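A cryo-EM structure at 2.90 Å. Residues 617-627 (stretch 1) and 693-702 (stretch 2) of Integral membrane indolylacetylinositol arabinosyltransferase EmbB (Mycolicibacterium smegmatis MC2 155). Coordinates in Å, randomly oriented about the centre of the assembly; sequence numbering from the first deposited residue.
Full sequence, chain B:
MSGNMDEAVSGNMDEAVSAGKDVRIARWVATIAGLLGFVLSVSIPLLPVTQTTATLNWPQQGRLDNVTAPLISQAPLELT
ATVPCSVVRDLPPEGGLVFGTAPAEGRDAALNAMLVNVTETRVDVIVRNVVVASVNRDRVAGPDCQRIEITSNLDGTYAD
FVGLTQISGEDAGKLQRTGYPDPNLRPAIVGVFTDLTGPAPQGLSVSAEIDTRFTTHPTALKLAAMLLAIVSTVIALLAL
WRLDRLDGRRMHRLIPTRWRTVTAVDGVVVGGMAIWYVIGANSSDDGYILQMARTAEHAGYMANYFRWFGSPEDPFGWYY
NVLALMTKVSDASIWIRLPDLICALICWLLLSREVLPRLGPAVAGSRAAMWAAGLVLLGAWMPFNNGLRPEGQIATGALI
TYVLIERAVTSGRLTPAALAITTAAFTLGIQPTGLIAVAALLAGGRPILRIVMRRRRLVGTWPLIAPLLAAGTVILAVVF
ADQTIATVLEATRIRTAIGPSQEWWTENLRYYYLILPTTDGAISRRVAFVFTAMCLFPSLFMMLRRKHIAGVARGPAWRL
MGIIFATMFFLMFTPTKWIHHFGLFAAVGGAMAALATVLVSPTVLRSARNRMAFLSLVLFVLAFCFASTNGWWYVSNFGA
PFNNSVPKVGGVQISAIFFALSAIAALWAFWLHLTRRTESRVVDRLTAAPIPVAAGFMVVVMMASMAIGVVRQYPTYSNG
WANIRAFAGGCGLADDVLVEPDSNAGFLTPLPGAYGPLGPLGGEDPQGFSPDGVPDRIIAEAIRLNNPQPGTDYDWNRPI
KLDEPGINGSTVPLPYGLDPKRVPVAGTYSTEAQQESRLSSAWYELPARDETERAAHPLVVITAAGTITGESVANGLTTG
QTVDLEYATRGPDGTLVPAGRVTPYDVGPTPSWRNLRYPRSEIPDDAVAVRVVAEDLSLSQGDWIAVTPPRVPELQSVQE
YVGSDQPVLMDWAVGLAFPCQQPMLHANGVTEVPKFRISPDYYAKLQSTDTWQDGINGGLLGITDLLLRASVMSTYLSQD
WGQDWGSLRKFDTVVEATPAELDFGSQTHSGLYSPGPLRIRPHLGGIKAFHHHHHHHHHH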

# COMPACT_ATOMS: atom_id res chain seq x y z
N LEU B 617 -18.16 21.71 7.12
CA LEU B 617 -16.90 21.00 7.31
C LEU B 617 -17.02 19.91 8.37
O LEU B 617 -16.45 18.82 8.22
N VAL B 618 -17.76 20.18 9.44
CA VAL B 618 -17.95 19.18 10.49
C VAL B 618 -18.71 17.97 9.95
O VAL B 618 -18.33 16.82 10.19
N LEU B 619 -19.79 18.22 9.20
CA LEU B 619 -20.53 17.11 8.61
C LEU B 619 -19.67 16.35 7.60
O LEU B 619 -19.79 15.12 7.49
N PHE B 620 -18.78 17.05 6.89
CA PHE B 620 -17.90 16.38 5.94
C PHE B 620 -16.93 15.45 6.65
O PHE B 620 -16.71 14.31 6.21
N VAL B 621 -16.32 15.90 7.75
CA VAL B 621 -15.38 15.03 8.44
C VAL B 621 -16.12 13.87 9.11
O VAL B 621 -15.58 12.76 9.22
N LEU B 622 -17.37 14.08 9.54
CA LEU B 622 -18.17 12.96 10.04
C LEU B 622 -18.39 11.92 8.95
O LEU B 622 -18.24 10.71 9.18
N ALA B 623 -18.78 12.38 7.76
CA ALA B 623 -18.96 11.47 6.63
C ALA B 623 -17.68 10.72 6.32
O ALA B 623 -17.72 9.53 5.96
N PHE B 624 -16.53 11.38 6.43
CA PHE B 624 -15.27 10.69 6.21
C PHE B 624 -15.04 9.63 7.29
O PHE B 624 -14.52 8.55 7.00
N CYS B 625 -15.40 9.94 8.54
CA CYS B 625 -15.20 8.98 9.63
C CYS B 625 -16.03 7.72 9.41
O CYS B 625 -15.52 6.61 9.54
N PHE B 626 -17.31 7.88 9.07
CA PHE B 626 -18.23 6.75 9.01
C PHE B 626 -18.11 5.93 7.73
O PHE B 626 -19.03 5.15 7.43
N ALA B 627 -17.02 6.05 6.98
CA ALA B 627 -16.86 5.36 5.70
C ALA B 627 -15.93 4.16 5.80
O ALA B 627 -15.14 3.91 4.88
N VAL B 693 -21.30 17.92 19.98
CA VAL B 693 -22.28 16.95 19.49
C VAL B 693 -21.61 15.93 18.59
O VAL B 693 -21.85 14.71 18.70
N ALA B 694 -20.77 16.39 17.66
CA ALA B 694 -20.08 15.48 16.76
C ALA B 694 -19.12 14.55 17.48
O ALA B 694 -18.83 13.47 16.96
N ALA B 695 -18.63 14.93 18.66
CA ALA B 695 -17.77 14.05 19.43
C ALA B 695 -18.57 13.09 20.31
O ALA B 695 -18.21 11.91 20.44
N GLY B 696 -19.65 13.58 20.93
CA GLY B 696 -20.51 12.71 21.70
C GLY B 696 -21.15 11.62 20.86
O GLY B 696 -21.37 10.51 21.35
N PHE B 697 -21.44 11.92 19.60
CA PHE B 697 -21.95 10.90 18.69
C PHE B 697 -20.98 9.73 18.59
O PHE B 697 -21.37 8.57 18.75
N MET B 698 -19.71 10.02 18.32
CA MET B 698 -18.72 8.96 18.17
C MET B 698 -18.48 8.22 19.49
O MET B 698 -18.29 7.00 19.50
N VAL B 699 -18.49 8.95 20.61
CA VAL B 699 -18.29 8.29 21.90
C VAL B 699 -19.44 7.32 22.19
O VAL B 699 -19.21 6.19 22.63
N VAL B 700 -20.68 7.75 21.94
CA VAL B 700 -21.82 6.87 22.15
C VAL B 700 -21.76 5.68 21.21
O VAL B 700 -22.09 4.55 21.59
N VAL B 701 -21.32 5.91 19.97
CA VAL B 701 -21.19 4.81 19.02
C VAL B 701 -20.21 3.76 19.53
O VAL B 701 -20.49 2.56 19.50
N MET B 702 -19.05 4.20 20.02
CA MET B 702 -18.06 3.26 20.54
C MET B 702 -18.59 2.50 21.75
O MET B 702 -18.45 1.28 21.85

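Two helices of one chain run side by side in the same direction, 18° from parallel, with axes no closer than 11.3 Å. At that spacing the backbones stay apart and side chains must fill the gap. The contact is wholly apolar, without a hydrogen bond across it, and small, burying 300 Å² in total. A short residue, Ala 694, meets larger ones at one end; at the other, long side chains meet each other.

The backbones come nearest at Ala 694, where Ala 694 CA lies 7.4 Å from Leu 622 CA. Its methyl points toward the first helix and rests over the gap between two branched neighbours one turn apart: Val 618 (chi1 t) brings CG1 to 3.9 Å from Ala 694 CB, and Leu 622 brings CD1 to 4.2 Å from the same atom. Leu 622 sits off a standard well at chi1 -100°, with chi2 t, and its fork reaches two residues, since CD2 lies 3.8 Å from Met 698 SD.

Met 698 leaves its backbone sideways, yet an all-m chain (chi1, chi2 and chi3) curls its end back into the contact. There the sulfur rests against both Leu 622 and Phe 626, over the notch between them, with SD 3.5 Å from Phe 626 CE2, and the terminal CE comes to 4.4 Å from Cys 625 CB.

Phe 626, the first residue to leave helical geometry, is the largest bump, covered over 73 Å². With chi1 at -97°, also between wells, and chi2 at -86°, its ring reaches three side chains of the second helix. Met 698 SD approaches obliquely, 4.6 Å from the ring centroid. Phe 697 (chi1 t) meets it rim to rim, CE2 of Phe 626 to CE2 of Phe 697 at 3.4 Å, planes at 41°, so neither ring covers the other. Val 701 (chi1 t) closes the end, its CG2 at the ring edge, 4.0 Å from Phe 626 CZ.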

# COMPACT_ATOMS: atom_id res chain seq x y z
CB LEU B 617 -15.80 21.99 7.69
CG LEU B 617 -14.44 21.40 8.08
CD1 LEU B 617 -13.88 20.55 6.96
CD2 LEU B 617 -13.47 22.50 8.45
CB VAL B 618 -18.68 19.80 11.70
CG1 VAL B 618 -19.20 18.72 12.62
CG2 VAL B 618 -17.76 20.74 12.45
CB LEU B 619 -21.81 17.62 7.95
CG LEU B 619 -22.90 18.07 8.93
CD1 LEU B 619 -23.88 19.01 8.25
CD2 LEU B 619 -23.62 16.87 9.51
CB PHE B 620 -17.14 17.43 5.12
CG PHE B 620 -16.28 16.84 4.04
CD1 PHE B 620 -16.84 16.21 2.95
CD2 PHE B 620 -14.90 16.93 4.12
CE1 PHE B 620 -16.05 15.67 1.96
CE2 PHE B 620 -14.10 16.40 3.13
CZ PHE B 620 -14.68 15.77 2.05
CB VAL B 621 -14.51 15.80 9.45
CG1 VAL B 621 -13.73 16.89 8.74
CG2 VAL B 621 -15.34 16.37 10.58
CB LEU B 622 -19.50 13.47 10.59
CG LEU B 622 -19.61 13.63 12.10
CD1 LEU B 622 -21.00 14.12 12.47
CD2 LEU B 622 -19.30 12.32 12.80
CB ALA B 623 -19.43 12.25 5.40
CB PHE B 624 -14.11 11.67 6.19
CG PHE B 624 -12.76 11.02 6.34
CD1 PHE B 624 -12.18 10.36 5.27
CD2 PHE B 624 -12.08 11.06 7.54
CE1 PHE B 624 -10.95 9.75 5.40
CE2 PHE B 624 -10.85 10.45 7.68
CZ PHE B 624 -10.29 9.80 6.61
CB CYS B 625 -15.57 9.63 10.96
SG CYS B 625 -14.48 10.96 11.48
CB PHE B 626 -19.67 7.24 9.18
CG PHE B 626 -20.18 7.11 10.58
CD1 PHE B 626 -20.74 5.93 11.02
CD2 PHE B 626 -20.09 8.17 11.47
CE1 PHE B 626 -21.21 5.80 12.31
CE2 PHE B 626 -20.56 8.05 12.76
CZ PHE B 626 -21.12 6.86 13.18
CB ALA B 627 -16.37 6.33 4.63
CB VAL B 693 -23.43 17.68 18.77
CG1 VAL B 693 -24.49 16.68 18.33
CG2 VAL B 693 -24.04 18.74 19.67
CB ALA B 694 -19.33 16.27 15.69
CB ALA B 695 -16.81 14.87 20.30
CB PHE B 697 -22.22 11.50 17.32
CG PHE B 697 -23.04 10.62 16.42
CD1 PHE B 697 -24.29 10.20 16.80
CD2 PHE B 697 -22.54 10.22 15.19
CE1 PHE B 697 -25.05 9.38 15.98
CE2 PHE B 697 -23.29 9.41 14.36
CZ PHE B 697 -24.54 8.99 14.76
CB MET B 698 -17.41 9.53 17.64
CG MET B 698 -17.56 10.36 16.37
SD MET B 698 -18.28 9.42 15.01
CE MET B 698 -17.07 8.12 14.81
CB VAL B 699 -18.13 9.33 23.01
CG1 VAL B 699 -18.06 8.65 24.37
CG2 VAL B 699 -16.88 10.16 22.78
CB VAL B 700 -23.13 7.67 21.98
CG1 VAL B 700 -24.31 6.73 21.81
CG2 VAL B 700 -23.35 8.59 23.17
CB VAL B 701 -20.79 5.34 17.63
CG1 VAL B 701 -20.17 4.24 16.79
CG2 VAL B 701 -22.00 5.93 16.92
CB MET B 702 -16.77 3.99 20.91
CG MET B 702 -16.05 4.63 19.75
SD MET B 702 -14.47 5.35 20.25
CE MET B 702 -14.43 6.83 19.25